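Local coordinates for D-lactate dehydrogenase (Fermentative) (Pseudomonas aeruginosa, PDB 6ABJ), which catalyses the NADH-linked interconversion of pyruvate and D-lactate, as a tetrameric member of the D-isomer specific 2-hydroxyacid dehydrogenase family, at residues 85-98 and 106-118. Sequence-based numbering, arbitrary orientation.
Sequences TRLVALRSAGYNHV and LGLPVVHVPAYSP. With ACT (acetate ion), chain D.
The hydroxyl of Tyr-116 does two jobs. It accepts the backbone N-H of Ala-93 (N to OH 2.9 Å) and donates to acetate OXT, 2.6 Å from OH. Gly-94 N also donates to OXT. The acetate probably comes from the crystallisation liquor; its OXT lies at the edge of the Tyr-116 ring, in the ring plane. Next to this, His-112 ND1 donates to Ala-93 O at 2.7 Å, on a carbonyl lone pair and in the imidazole plane. CG of His-112 lies between its backbone N and carbonyl carbon (chi1 81°), which turns ND1 to Ala-93 O. The edge of Tyr-95 meets the His-112 face in an offset edge-to-face pair, planes at 69°. Strands 87-90 and 110-111 pair in parallel, the last step of a beta-alpha-beta unit through helix 100-105. Val-88 N donates a hydrogen bond to Pro-109 O, and Val-88 O receives Val-111 N. Leu-90 CD1 packs on Val-110 CG1 at 3.7 Å, and Val-98 CG1 touches Val-110 CG2. Tyr-116 also stacks on Phe-314, an NADH-binding residue. With Ala-93 N as donor to it, the Tyr-116 hydroxyl can give its proton to OXT. Gly-94 N is the second donor there, consistent with a spot that accepts a small carboxylate.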
ATOM      1  N   THR B  85      26.955 -26.865  25.012  1.00 53.38           N
ATOM      2  CA  THR B  85      25.920 -25.965  25.487  1.00 50.12           C
ATOM      3  C   THR B  85      25.245 -26.611  26.658  1.00 44.73           C
ATOM      4  O   THR B  85      24.950 -27.810  26.613  1.00 46.24           O
ATOM      5  CB  THR B  85      24.934 -25.621  24.359  1.00 48.06           C
ATOM      6  OG1 THR B  85      25.637 -24.881  23.362  1.00 51.17           O
ATOM      7  CG2 THR B  85      23.773 -24.835  24.887  1.00 47.12           C
ATOM      8  N   ARG B  86      25.035 -25.864  27.740  1.00 44.85           N
ATOM      9  CA  ARG B  86      24.503 -26.480  28.972  1.00 42.09           C
ATOM     10  C   ARG B  86      23.128 -25.977  29.372  1.00 38.75           C
ATOM     11  O   ARG B  86      22.471 -26.596  30.194  1.00 32.15           O
ATOM     12  CB  ARG B  86      25.483 -26.322  30.162  1.00 46.65           C
ATOM     13  CG  ARG B  86      26.835 -27.041  30.018  1.00 51.82           C
ATOM     14  CD  ARG B  86      27.761 -26.690  31.208  1.00 57.74           C
ATOM     15  NE  ARG B  86      27.150 -27.014  32.525  1.00 61.02           N
ATOM     16  CZ  ARG B  86      27.265 -26.274  33.644  1.00 60.23           C
ATOM     17  NH1 ARG B  86      28.016 -25.171  33.698  1.00 57.45           N
ATOM     18  NH2 ARG B  86      26.621 -26.650  34.740  1.00 61.11           N
ATOM     19  N   LEU B  87      22.645 -24.898  28.737  1.00 37.23           N
ATOM     20  CA  LEU B  87      21.315 -24.387  29.008  1.00 35.35           C
ATOM     21  C   LEU B  87      20.709 -23.748  27.718  1.00 33.92           C
ATOM     22  O   LEU B  87      21.397 -23.042  26.998  1.00 36.23           O
ATOM     23  CB  LEU B  87      21.362 -23.344  30.126  1.00 34.52           C
ATOM     24  CG  LEU B  87      20.073 -22.582  30.434  1.00 32.98           C
ATOM     25  CD1 LEU B  87      18.995 -23.387  31.141  1.00 33.21           C
ATOM     26  CD2 LEU B  87      20.438 -21.368  31.249  1.00 33.76           C
ATOM     27  N   VAL B  88      19.425 -24.029  27.499  1.00 34.37           N
ATOM     28  CA  VAL B  88      18.646 -23.378  26.459  1.00 34.76           C
ATOM     29  C   VAL B  88      17.685 -22.426  27.157  1.00 31.69           C
ATOM     30  O   VAL B  88      16.842 -22.861  27.910  1.00 35.07           O
ATOM     31  CB  VAL B  88      17.801 -24.443  25.698  1.00 37.30           C
ATOM     32  CG1 VAL B  88      16.865 -23.771  24.670  1.00 36.13           C
ATOM     33  CG2 VAL B  88      18.707 -25.454  25.009  1.00 38.61           C
ATOM     34  N   ALA B  89      17.851 -21.128  26.935  1.00 32.96           N
ATOM     35  CA  ALA B  89      16.975 -20.109  27.514  1.00 30.89           C
ATOM     36  C   ALA B  89      16.064 -19.613  26.384  1.00 32.16           C
ATOM     37  O   ALA B  89      16.579 -19.060  25.390  1.00 32.56           O
ATOM     38  CB  ALA B  89      17.761 -18.932  28.033  1.00 29.68           C
ATOM     39  N   LEU B  90      14.747 -19.770  26.553  1.00 33.74           N
ATOM     40  CA  LEU B  90      13.759 -19.292  25.522  1.00 32.63           C
ATOM     41  C   LEU B  90      13.338 -17.915  25.947  1.00 31.79           C
ATOM     42  O   LEU B  90      12.828 -17.708  27.082  1.00 28.49           O
ATOM     43  CB  LEU B  90      12.548 -20.164  25.449  1.00 33.91           C
ATOM     44  CG  LEU B  90      12.760 -21.661  25.414  1.00 39.27           C
ATOM     45  CD1 LEU B  90      11.446 -22.379  25.530  1.00 42.59           C
ATOM     46  CD2 LEU B  90      13.473 -22.035  24.138  1.00 42.52           C
ATOM     47  N   ARG B  91      13.550 -16.926  25.075  1.00 33.14           N
ATOM     48  CA  ARG B  91      13.071 -15.565  25.338  1.00 32.08           C
ATOM     49  C   ARG B  91      11.605 -15.448  24.859  1.00 33.70           C
ATOM     50  O   ARG B  91      11.232 -14.508  24.153  1.00 38.24           O
ATOM     51  CB  ARG B  91      13.943 -14.485  24.683  1.00 33.05           C
ATOM     52  CG  ARG B  91      14.203 -14.650  23.192  1.00 36.07           C
ATOM     53  CD  ARG B  91      15.136 -13.558  22.677  1.00 34.79           C
ATOM     54  NE  ARG B  91      15.216 -13.504  21.215  1.00 36.97           N
ATOM     55  CZ  ARG B  91      15.998 -14.277  20.466  1.00 38.65           C
ATOM     56  NH1 ARG B  91      16.780 -15.190  21.027  1.00 36.43           N
ATOM     57  NH2 ARG B  91      15.995 -14.137  19.146  1.00 37.94           N
ATOM     58  N   SER B  92      10.792 -16.423  25.260  1.00 35.81           N
ATOM     59  CA  SER B  92       9.408 -16.541  24.871  1.00 32.73           C
ATOM     60  C   SER B  92       8.688 -17.240  25.992  1.00 34.38           C
ATOM     61  O   SER B  92       9.315 -17.928  26.833  1.00 33.44           O
ATOM     62  CB  SER B  92       9.285 -17.379  23.594  1.00 34.29           C
ATOM     63  OG  SER B  92       9.739 -18.724  23.753  1.00 37.56           O
ATOM     64  N   ALA B  93       7.367 -17.167  25.975  1.00 33.81           N
ATOM     65  CA  ALA B  93       6.573 -18.027  26.815  1.00 33.55           C
ATOM     66  C   ALA B  93       6.432 -19.383  26.174  1.00 38.24           C
ATOM     67  O   ALA B  93       6.551 -20.417  26.857  1.00 34.31           O
ATOM     68  CB  ALA B  93       5.216 -17.398  27.104  1.00 36.52           C
ATOM     69  N   GLY B  94       6.183 -19.404  24.854  1.00 37.14           N
ATOM     70  CA  GLY B  94       5.881 -20.655  24.184  1.00 38.19           C
ATOM     71  C   GLY B  94       7.134 -21.469  23.926  1.00 39.01           C
ATOM     72  O   GLY B  94       8.245 -20.924  23.856  1.00 38.02           O
ATOM     73  N   TYR B  95       6.938 -22.770  23.787  1.00 40.79           N
ATOM     74  CA  TYR B  95       8.055 -23.736  23.606  1.00 45.59           C
ATOM     75  C   TYR B  95       7.681 -24.951  22.741  1.00 49.63           C
ATOM     76  O   TYR B  95       8.298 -26.003  22.885  1.00 45.01           O
ATOM     77  CB  TYR B  95       8.587 -24.230  24.955  1.00 40.19           C
ATOM     78  CG  TYR B  95       7.546 -24.668  25.899  1.00 38.76           C
ATOM     79  CD1 TYR B  95       6.952 -25.954  25.813  1.00 38.68           C
ATOM     80  CD2 TYR B  95       7.125 -23.809  26.911  1.00 38.53           C
ATOM     81  CE1 TYR B  95       5.969 -26.328  26.698  1.00 39.28           C
ATOM     82  CE2 TYR B  95       6.140 -24.186  27.803  1.00 39.25           C
ATOM     83  CZ  TYR B  95       5.608 -25.445  27.709  1.00 40.09           C
ATOM     84  OH  TYR B  95       4.675 -25.763  28.592  1.00 42.86           O
ATOM     85  N   ASN B  96       6.748 -24.761  21.783  1.00 49.95           N
ATOM     86  CA  ASN B  96       6.296 -25.862  20.917  1.00 53.36           C
ATOM     87  C   ASN B  96       7.405 -26.429  20.078  1.00 48.47           C
ATOM     88  O   ASN B  96       7.424 -27.618  19.792  1.00 53.03           O
ATOM     89  CB  ASN B  96       5.218 -25.383  19.942  1.00 60.24           C
ATOM     90  CG  ASN B  96       3.887 -25.141  20.613  1.00 65.35           C
ATOM     91  OD1 ASN B  96       3.529 -25.801  21.597  1.00 65.43           O
ATOM     92  ND2 ASN B  96       3.123 -24.196  20.061  1.00 72.51           N
ATOM     93  N   HIS B  97       8.270 -25.533  19.625  1.00 47.17           N
ATOM     94  CA  HIS B  97       9.503 -25.839  18.896  1.00 41.24           C
ATOM     95  C   HIS B  97      10.578 -26.694  19.637  1.00 40.67           C
ATOM     96  O   HIS B  97      11.614 -27.054  19.031  1.00 38.36           O
ATOM     97  CB  HIS B  97      10.154 -24.534  18.446  1.00 42.49           C
ATOM     98  CG  HIS B  97      10.489 -23.554  19.570  1.00 40.95           C
ATOM     99  ND1 HIS B  97       9.614 -23.194  20.583  1.00 38.79           N
ATOM    100  CD2 HIS B  97      11.606 -22.809  19.769  1.00 42.66           C
ATOM    101  CE1 HIS B  97      10.173 -22.266  21.332  1.00 38.54           C
ATOM    102  NE2 HIS B  97      11.381 -22.006  20.856  1.00 38.14           N
ATOM    103  N   VAL B  98      10.370 -26.962  20.918  1.00 40.82           N
ATOM    104  CA  VAL B  98      11.369 -27.726  21.713  1.00 40.23           C
ATOM    105  C   VAL B  98      10.951 -29.159  21.897  1.00 39.36           C
ATOM    106  O   VAL B  98       9.885 -29.444  22.425  1.00 39.13           O
ATOM    107  CB  VAL B  98      11.573 -27.106  23.129  1.00 42.58           C
ATOM    108  CG1 VAL B  98      12.729 -27.794  23.840  1.00 46.36           C
ATOM    109  CG2 VAL B  98      11.862 -25.611  23.030  1.00 42.91           C
ATOM    110  N   LEU B 106      18.979 -35.657  27.149  1.00 44.86           N
ATOM    111  CA  LEU B 106      20.319 -35.126  26.906  1.00 43.54           C
ATOM    112  C   LEU B 106      20.854 -34.333  28.084  1.00 43.35           C
ATOM    113  O   LEU B 106      22.002 -33.878  28.059  1.00 45.96           O
ATOM    114  CB  LEU B 106      20.301 -34.252  25.670  1.00 45.85           C
ATOM    115  CG  LEU B 106      20.215 -35.024  24.332  1.00 45.88           C
ATOM    116  CD1 LEU B 106      19.717 -34.086  23.223  1.00 47.09           C
ATOM    117  CD2 LEU B 106      21.547 -35.648  23.926  1.00 45.83           C
ATOM    118  N   GLY B 107      20.045 -34.179  29.114  1.00 42.57           N
ATOM    119  CA  GLY B 107      20.462 -33.400  30.257  1.00 42.82           C
ATOM    120  C   GLY B 107      20.678 -31.940  29.906  1.00 44.11           C
ATOM    121  O   GLY B 107      21.653 -31.326  30.326  1.00 39.28           O
ATOM    122  N   LEU B 108      19.750 -31.362  29.121  1.00 41.22           N
ATOM    123  CA  LEU B 108      19.878 -29.973  28.715  1.00 44.85           C
ATOM    124  C   LEU B 108      18.619 -29.220  29.165  1.00 44.42           C
ATOM    125  O   LEU B 108      17.574 -29.387  28.550  1.00 42.64           O
ATOM    126  CB  LEU B 108      20.007 -29.956  27.193  1.00 45.93           C
ATOM    127  CG  LEU B 108      20.422 -28.728  26.436  1.00 50.86           C
ATOM    128  CD1 LEU B 108      21.484 -27.922  27.146  1.00 52.06           C
ATOM    129  CD2 LEU B 108      20.921 -29.171  25.065  1.00 51.90           C
ATOM    130  N   PRO B 109      18.709 -28.412  30.245  1.00 41.45           N
ATOM    131  CA  PRO B 109      17.504 -27.811  30.826  1.00 39.54           C
ATOM    132  C   PRO B 109      16.997 -26.651  29.950  1.00 36.21           C
ATOM    133  O   PRO B 109      17.756 -26.113  29.134  1.00 36.35           O
ATOM    134  CB  PRO B 109      17.951 -27.318  32.202  1.00 38.47           C
ATOM    135  CG  PRO B 109      19.442 -27.202  32.115  1.00 41.69           C
ATOM    136  CD  PRO B 109      19.929 -28.070  30.994  1.00 43.61           C
ATOM    137  N   VAL B 110      15.710 -26.376  30.068  1.00 34.38           N
ATOM    138  CA  VAL B 110      15.056 -25.383  29.249  1.00 34.76           C
ATOM    139  C   VAL B 110      14.361 -24.449  30.197  1.00 32.94           C
ATOM    140  O   VAL B 110      13.681 -24.892  31.109  1.00 35.41           O
ATOM    141  CB  VAL B 110      14.018 -26.041  28.305  1.00 35.24           C
ATOM    142  CG1 VAL B 110      13.248 -24.945  27.579  1.00 35.75           C
ATOM    143  CG2 VAL B 110      14.735 -26.946  27.290  1.00 35.45           C
ATOM    144  N   VAL B 111      14.574 -23.159  30.037  1.00 31.96           N
ATOM    145  CA  VAL B 111      13.820 -22.189  30.808  1.00 31.23           C
ATOM    146  C   VAL B 111      13.052 -21.236  29.858  1.00 30.75           C
ATOM    147  O   VAL B 111      13.396 -21.129  28.697  1.00 29.49           O
ATOM    148  CB  VAL B 111      14.736 -21.389  31.745  1.00 30.91           C
ATOM    149  CG1 VAL B 111      15.216 -22.351  32.847  1.00 31.10           C
ATOM    150  CG2 VAL B 111      15.839 -20.694  30.991  1.00 30.77           C
ATOM    151  N   HIS B 112      12.070 -20.547  30.391  1.00 31.69           N
ATOM    152  CA  HIS B 112      11.263 -19.626  29.572  1.00 32.55           C
ATOM    153  C   HIS B 112      10.678 -18.481  30.379  1.00 31.72           C
ATOM    154  O   HIS B 112      10.842 -18.399  31.596  1.00 28.96           O
ATOM    155  CB  HIS B 112      10.145 -20.429  28.938  1.00 32.75           C
ATOM    156  CG  HIS B 112       8.976 -20.683  29.827  1.00 33.06           C
ATOM    157  ND1 HIS B 112       7.697 -20.812  29.320  1.00 33.28           N
ATOM    158  CD2 HIS B 112       8.888 -20.952  31.147  1.00 34.78           C
ATOM    159  CE1 HIS B 112       6.871 -21.093  30.319  1.00 36.72           C
ATOM    160  NE2 HIS B 112       7.562 -21.162  31.439  1.00 33.52           N
ATOM    161  N   VAL B 113       9.986 -17.585  29.674  1.00 32.78           N
ATOM    162  CA  VAL B 113       9.257 -16.483  30.263  1.00 31.52           C
ATOM    163  C   VAL B 113       7.854 -16.986  30.582  1.00 37.03           C
ATOM    164  O   VAL B 113       7.140 -17.407  29.661  1.00 39.80           O
ATOM    165  CB  VAL B 113       9.232 -15.292  29.264  1.00 33.66           C
ATOM    166  CG1 VAL B 113       8.462 -14.138  29.886  1.00 33.85           C
ATOM    167  CG2 VAL B 113      10.656 -14.905  28.918  1.00 35.08           C
ATOM    168  N   PRO B 114       7.407 -16.896  31.862  1.00 36.93           N
ATOM    169  CA  PRO B 114       6.143 -17.503  32.199  1.00 37.93           C
ATOM    170  C   PRO B 114       4.930 -16.790  31.592  1.00 38.42           C
ATOM    171  O   PRO B 114       3.945 -17.449  31.331  1.00 35.73           O
ATOM    172  CB  PRO B 114       6.082 -17.424  33.723  1.00 39.86           C
ATOM    173  CG  PRO B 114       7.079 -16.399  34.129  1.00 40.17           C
ATOM    174  CD  PRO B 114       8.025 -16.180  32.989  1.00 41.05           C
ATOM    175  N   ALA B 115       5.001 -15.470  31.405  1.00 35.81           N
ATOM    176  CA  ALA B 115       3.841 -14.647  30.955  1.00 35.61           C
ATOM    177  C   ALA B 115       4.358 -13.310  30.415  1.00 36.03           C
ATOM    178  O   ALA B 115       5.330 -12.798  30.928  1.00 30.49           O
ATOM    179  CB  ALA B 115       2.920 -14.361  32.108  1.00 37.80           C
ATOM    180  N   TYR B 116       3.681 -12.741  29.403  1.00 34.75           N
ATOM    181  CA  TYR B 116       4.023 -11.444  28.874  1.00 33.95           C
ATOM    182  C   TYR B 116       3.303 -10.365  29.644  1.00 32.71           C
ATOM    183  O   TYR B 116       2.278 -10.632  30.275  1.00 36.38           O
ATOM    184  CB  TYR B 116       3.621 -11.374  27.401  1.00 35.14           C
ATOM    185  CG  TYR B 116       4.377 -12.355  26.509  1.00 34.32           C
ATOM    186  CD1 TYR B 116       5.755 -12.331  26.452  1.00 34.27           C
ATOM    187  CD2 TYR B 116       3.707 -13.326  25.759  1.00 31.67           C
ATOM    188  CE1 TYR B 116       6.454 -13.206  25.643  1.00 33.18           C
ATOM    189  CE2 TYR B 116       4.424 -14.228  24.992  1.00 33.24           C
ATOM    190  CZ  TYR B 116       5.790 -14.149  24.940  1.00 31.89           C
ATOM    191  OH  TYR B 116       6.512 -15.029  24.165  1.00 34.51           O
ATOM    192  N   SER B 117       3.870  -9.161  29.644  1.00 33.20           N
ATOM    193  CA  SER B 117       3.278  -7.968  30.238  1.00 34.46           C
ATOM    194  C   SER B 117       1.790  -7.800  29.894  1.00 36.65           C
ATOM    195  O   SER B 117       1.418  -7.682  28.695  1.00 34.76           O
ATOM    196  CB  SER B 117       4.003  -6.739  29.692  1.00 37.84           C
ATOM    197  OG  SER B 117       3.299  -5.524  29.919  1.00 39.96           O
ATOM    198  N   PRO B 118       0.945  -7.733  30.917  1.00 35.97           N
ATOM    199  CA  PRO B 118      -0.478  -7.694  30.646  1.00 34.90           C
ATOM    200  C   PRO B 118      -0.904  -6.364  30.074  1.00 31.91           C
ATOM    201  O   PRO B 118      -1.794  -6.359  29.241  1.00 29.83           O
ATOM    202  CB  PRO B 118      -1.122  -7.942  32.018  1.00 36.55           C
ATOM    203  CG  PRO B 118      -0.039  -7.619  33.025  1.00 35.14           C
ATOM    204  CD  PRO B 118       1.235  -7.946  32.364  1.00 37.00           C
TER
HETATM  205  C   ACT D 401       5.271 -17.269  21.906  1.00 38.60           C
HETATM  206  O   ACT D 401       4.684 -18.271  21.445  1.00 36.61           O
HETATM  207  OXT ACT D 401       5.390 -17.079  23.136  1.00 52.01           O
HETATM  208  CH3 ACT D 401       5.849 -16.263  20.955  1.00 37.60           C